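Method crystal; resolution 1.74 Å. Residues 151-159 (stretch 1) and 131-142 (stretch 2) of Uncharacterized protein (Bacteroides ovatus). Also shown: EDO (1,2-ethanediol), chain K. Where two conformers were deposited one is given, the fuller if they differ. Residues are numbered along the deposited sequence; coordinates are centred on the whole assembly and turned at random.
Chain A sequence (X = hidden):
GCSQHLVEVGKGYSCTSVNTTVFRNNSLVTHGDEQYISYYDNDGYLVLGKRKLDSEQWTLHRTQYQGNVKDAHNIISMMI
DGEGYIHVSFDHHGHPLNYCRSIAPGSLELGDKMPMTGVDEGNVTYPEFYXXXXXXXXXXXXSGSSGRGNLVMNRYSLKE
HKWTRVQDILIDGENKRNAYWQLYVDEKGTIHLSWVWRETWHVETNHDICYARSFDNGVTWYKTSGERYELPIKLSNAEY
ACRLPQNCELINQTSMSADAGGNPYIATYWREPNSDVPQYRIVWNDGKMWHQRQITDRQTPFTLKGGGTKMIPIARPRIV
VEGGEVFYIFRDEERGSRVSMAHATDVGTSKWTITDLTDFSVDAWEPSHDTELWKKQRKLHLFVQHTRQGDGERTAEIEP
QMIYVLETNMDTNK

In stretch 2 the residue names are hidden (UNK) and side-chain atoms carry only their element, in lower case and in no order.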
# COMPACT_ATOMS: atom_id res chain seq x y z
N LEU A 151 -11.41 2.51 -10.70
CA LEU A 151 -9.97 2.78 -10.67
C LEU A 151 -9.60 3.81 -11.74
O LEU A 151 -9.82 3.59 -12.93
CB LEU A 151 -9.19 1.49 -10.93
CG LEU A 151 -7.66 1.54 -10.77
CD1 LEU A 151 -7.13 0.12 -10.57
CD2 LEU A 151 -6.98 2.20 -11.97
N VAL A 152 -9.00 4.93 -11.31
CA VAL A 152 -8.52 5.94 -12.23
C VAL A 152 -7.01 6.05 -12.10
O VAL A 152 -6.48 6.07 -10.99
CB VAL A 152 -9.17 7.29 -11.95
CG1 VAL A 152 -8.64 8.38 -12.86
CG2 VAL A 152 -10.69 7.17 -12.07
N MSE A 153 -6.34 6.13 -13.25
CA MSE A 153 -4.90 6.09 -13.34
C MSE A 153 -4.40 7.21 -14.22
O MSE A 153 -4.81 7.38 -15.39
CB MSE A 153 -4.48 4.70 -13.85
CG MSE A 153 -3.00 4.59 -14.16
SE MSE A 153 -2.52 2.81 -14.86
CE MSE A 153 -2.92 1.70 -13.31
N ASN A 154 -3.50 7.99 -13.64
CA ASN A 154 -2.86 9.10 -14.31
C ASN A 154 -1.35 8.95 -14.32
O ASN A 154 -0.79 8.20 -13.53
CB ASN A 154 -3.14 10.39 -13.54
CG ASN A 154 -4.61 10.75 -13.49
OD1 ASN A 154 -5.39 10.41 -14.37
ND2 ASN A 154 -4.98 11.49 -12.44
N ARG A 155 -0.71 9.71 -15.20
CA ARG A 155 0.74 9.76 -15.29
C ARG A 155 1.24 11.19 -15.25
O ARG A 155 0.67 12.08 -15.89
CB ARG A 155 1.24 9.09 -16.58
CG ARG A 155 2.76 9.13 -16.75
CD ARG A 155 3.18 8.28 -17.94
NE ARG A 155 4.59 8.42 -18.33
CZ ARG A 155 5.11 7.82 -19.41
NH1 ARG A 155 4.36 7.06 -20.21
NH2 ARG A 155 6.38 8.02 -19.72
N TYR A 156 2.33 11.40 -14.52
CA TYR A 156 2.98 12.71 -14.43
C TYR A 156 4.22 12.70 -15.30
O TYR A 156 5.15 11.94 -15.05
CB TYR A 156 3.39 13.01 -13.00
CG TYR A 156 4.04 14.37 -12.83
CD1 TYR A 156 3.27 15.53 -12.90
CD2 TYR A 156 5.39 14.50 -12.58
CE1 TYR A 156 3.83 16.79 -12.72
CE2 TYR A 156 5.98 15.76 -12.40
CZ TYR A 156 5.19 16.89 -12.47
OH TYR A 156 5.73 18.13 -12.30
N SER A 157 4.22 13.55 -16.32
CA SER A 157 5.36 13.66 -17.23
C SER A 157 6.32 14.65 -16.62
O SER A 157 5.99 15.82 -16.46
CB SER A 157 4.92 14.14 -18.60
OG SER A 157 6.07 14.48 -19.39
N LEU A 158 7.50 14.19 -16.29
CA LEU A 158 8.52 15.04 -15.69
C LEU A 158 8.90 16.12 -16.69
O LEU A 158 9.14 17.27 -16.31
CB LEU A 158 9.74 14.19 -15.31
CG LEU A 158 10.73 14.81 -14.34
CD1 LEU A 158 10.04 15.22 -13.04
CD2 LEU A 158 11.83 13.78 -14.09
N LYS A 159 8.93 15.73 -17.96
CA LYS A 159 9.30 16.62 -19.06
C LYS A 159 8.37 17.83 -19.18
O LYS A 159 8.83 18.97 -19.21
CB LYS A 159 9.31 15.84 -20.38
CG LYS A 159 10.18 16.42 -21.47
CD LYS A 159 10.83 15.30 -22.29
CE LYS A 159 11.78 15.83 -23.35
NZ LYS A 159 11.05 16.31 -24.55
N UNK A 131 6.44 5.23 -8.63
CA UNK A 131 7.41 5.80 -9.54
C UNK A 131 7.58 4.95 -10.80
O UNK A 131 7.59 3.73 -10.72
c UNK A 131 7.09 4.36 -7.64
c UNK A 131 8.70 5.77 -8.71
c UNK A 131 8.57 4.51 -7.97
N UNK A 132 7.73 5.61 -11.94
CA UNK A 132 7.90 4.95 -13.22
C UNK A 132 9.34 5.15 -13.65
O UNK A 132 10.02 6.05 -13.15
c UNK A 132 4.71 6.17 -15.07
c UNK A 132 6.98 5.58 -14.27
c UNK A 132 5.08 3.98 -13.89
c UNK A 132 5.48 5.45 -13.98
N UNK A 133 9.78 4.33 -14.59
CA UNK A 133 11.14 4.48 -15.13
C UNK A 133 11.32 5.87 -15.73
O UNK A 133 10.40 6.41 -16.32
c UNK A 133 11.42 3.41 -16.19
o UNK A 133 11.77 2.22 -15.53
N UNK A 134 12.48 6.46 -15.49
CA UNK A 134 12.81 7.76 -16.05
C UNK A 134 12.40 8.98 -15.25
O UNK A 134 12.59 10.10 -15.71
N UNK A 135 11.77 8.81 -14.10
CA UNK A 135 11.44 9.96 -13.26
C UNK A 135 9.98 10.39 -13.25
O UNK A 135 9.60 11.15 -12.38
N UNK A 136 9.18 9.85 -14.18
CA UNK A 136 7.74 10.11 -14.24
C UNK A 136 7.05 9.45 -13.02
O UNK A 136 7.64 8.59 -12.36
c UNK A 136 7.13 9.56 -15.53
o UNK A 136 8.18 11.42 -16.64
o UNK A 136 6.84 10.14 -17.81
c UNK A 136 7.41 10.44 -16.74
N UNK A 137 5.82 9.84 -12.73
CA UNK A 137 5.05 9.21 -11.67
C UNK A 137 3.73 8.66 -12.18
O UNK A 137 3.18 9.15 -13.17
c UNK A 137 4.74 10.17 -10.52
c UNK A 137 5.92 10.75 -9.75
c UNK A 137 5.43 11.59 -8.59
c UNK A 137 6.85 9.63 -9.31
N UNK A 138 3.23 7.64 -11.48
CA UNK A 138 1.87 7.13 -11.64
C UNK A 138 1.05 7.52 -10.42
O UNK A 138 1.57 7.50 -9.31
c UNK A 138 0.83 5.19 -13.97
c UNK A 138 1.90 5.61 -11.74
c UNK A 138 0.66 3.49 -12.13
c UNK A 138 0.73 4.98 -12.46
N UNK A 139 -0.21 7.86 -10.64
CA UNK A 139 -1.14 8.10 -9.56
C UNK A 139 -2.37 7.28 -9.82
O UNK A 139 -2.89 7.26 -10.92
c UNK A 139 -2.41 9.91 -8.27
c UNK A 139 -1.53 9.56 -9.46
c UNK A 139 -4.00 10.73 -6.12
c UNK A 139 -4.50 10.73 -7.40
c UNK A 139 -1.90 9.90 -6.97
c UNK A 139 -2.69 10.31 -5.89
c UNK A 139 -3.71 10.34 -8.46
N UNK A 140 -2.83 6.61 -8.78
CA UNK A 140 -4.03 5.80 -8.85
C UNK A 140 -4.94 6.19 -7.70
O UNK A 140 -4.47 6.46 -6.59
c UNK A 140 -3.76 4.29 -8.81
c UNK A 140 -2.88 3.87 -9.96
c UNK A 140 -5.07 3.54 -8.86
N UNK A 141 -6.24 6.22 -7.98
CA UNK A 141 -7.22 6.46 -6.93
C UNK A 141 -8.55 5.82 -7.30
O UNK A 141 -8.74 5.42 -8.45
c UNK A 141 -9.30 9.20 -7.81
c UNK A 141 -7.38 7.98 -6.67
c UNK A 141 -7.18 9.20 -8.87
c UNK A 141 -9.82 9.97 -8.84
c UNK A 141 -9.00 10.35 -9.89
c UNK A 141 -7.97 8.81 -7.81
o UNK A 141 -9.49 11.13 -10.94
c UNK A 141 -7.69 9.96 -9.91
N UNK A 142 -9.43 5.74 -6.30
CA UNK A 142 -10.80 5.29 -6.51
C UNK A 142 -11.71 6.50 -6.62
O UNK A 142 -11.76 7.37 -5.73
c UNK A 142 -13.39 3.08 -4.53
n UNK A 142 -13.93 3.94 -3.48
c UNK A 142 -14.34 3.49 -2.29
c UNK A 142 -12.73 3.84 -5.67
n UNK A 142 -14.30 2.19 -2.03
c UNK A 142 -11.33 4.38 -5.38
n UNK A 142 -14.81 4.33 -1.38
C1 EDO K . -14.16 -1.73 -10.35
O1 EDO K . -15.31 -0.91 -10.18
C2 EDO K . -12.88 -0.88 -10.22
O2 EDO K . -12.73 0.04 -11.31
O HOH W 1 9.03 12.88 -18.83
O HOH W 2 6.27 11.48 -19.96
O HOH W 3 -7.57 12.68 -12.26

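Position 131 carries three side-chain carbons that close a ring onto its own backbone N, which identifies P131; it lies out of reach of stretch 1. Position 132 has four carbons forked at the second, and one fork tip lies 3.9 Å from R155 CD. This is L132, with chi1 m and chi2 t. Position 133, one carbon then one oxygen, is S133, too far away to touch stretch 1.

Positions 134 and 135 have no side-chain atoms, hence G134 and G135. Phi is 88° and 105°, where a CB would jam against the preceding carbonyl O. At G135 an ideal CB would also fall 2.7 Å from L158 CD2, a clash.

Position 136 shows two carbons, the second bearing two oxygens. One oxygen accepts from L158 N at 2.9 Å with an N-H...O angle of 176°; the other lies 2.9 Å from R155 NE. A carboxylate this short is D136. Its OD2 takes both R155 NE and R155 NH2 at 2.9 Å, near the guanidinium plane, forming a salt bridge.

Position 137 has four carbons forked at the second, and its CB lies 4.0 Å from Y156 CB: L137. Position 138 repeats that fork, with one tip 3.9 Å from M153 CG of the selenomethionine: L138, in rotamer t, p.

Position 139 is one carbon followed by a six-carbon ring without oxygen, its edge facing N154 ND2: F139. Position 140 has one carbon carrying two more, which approach L151 CG at 3.8 Å and M153 CE at 4.0 Å: V140.

Position 141 is one carbon and a six-carbon ring bearing an oxygen. V152 CB sits 3.9 Å from the ring centroid, 23° off its normal, so this CH-pi contact is over the face: Y141. Its OH and N154 ND2 share water 3, at 2.8 and 2.9 Å. Position 142 has three carbons, a nitrogen, then a carbon with two nitrogens: R142, whose side chain stays 5.4 Å from stretch 1.

The contact is an antiparallel strand pair, with axes at 156°, burying 811 Å². Reciprocal backbone hydrogen bonds join V152 with Y141, N154 with F139 and Y156 with L137; the shortest is Y156 N to L137 O, 2.8 Å. Between these pairs, alpha carbons approach carbonyls, as in V140 CA to V152 O at 3.3 Å. Alternation places L138 and V140 with M153 on one face, and F139 and Y141 with N154 on the other. Where the pairing ends, D136 binds both R155 and the L158 backbone, anchoring the turn.

Stretch 2 131-142: PLSGGDLLFVYR
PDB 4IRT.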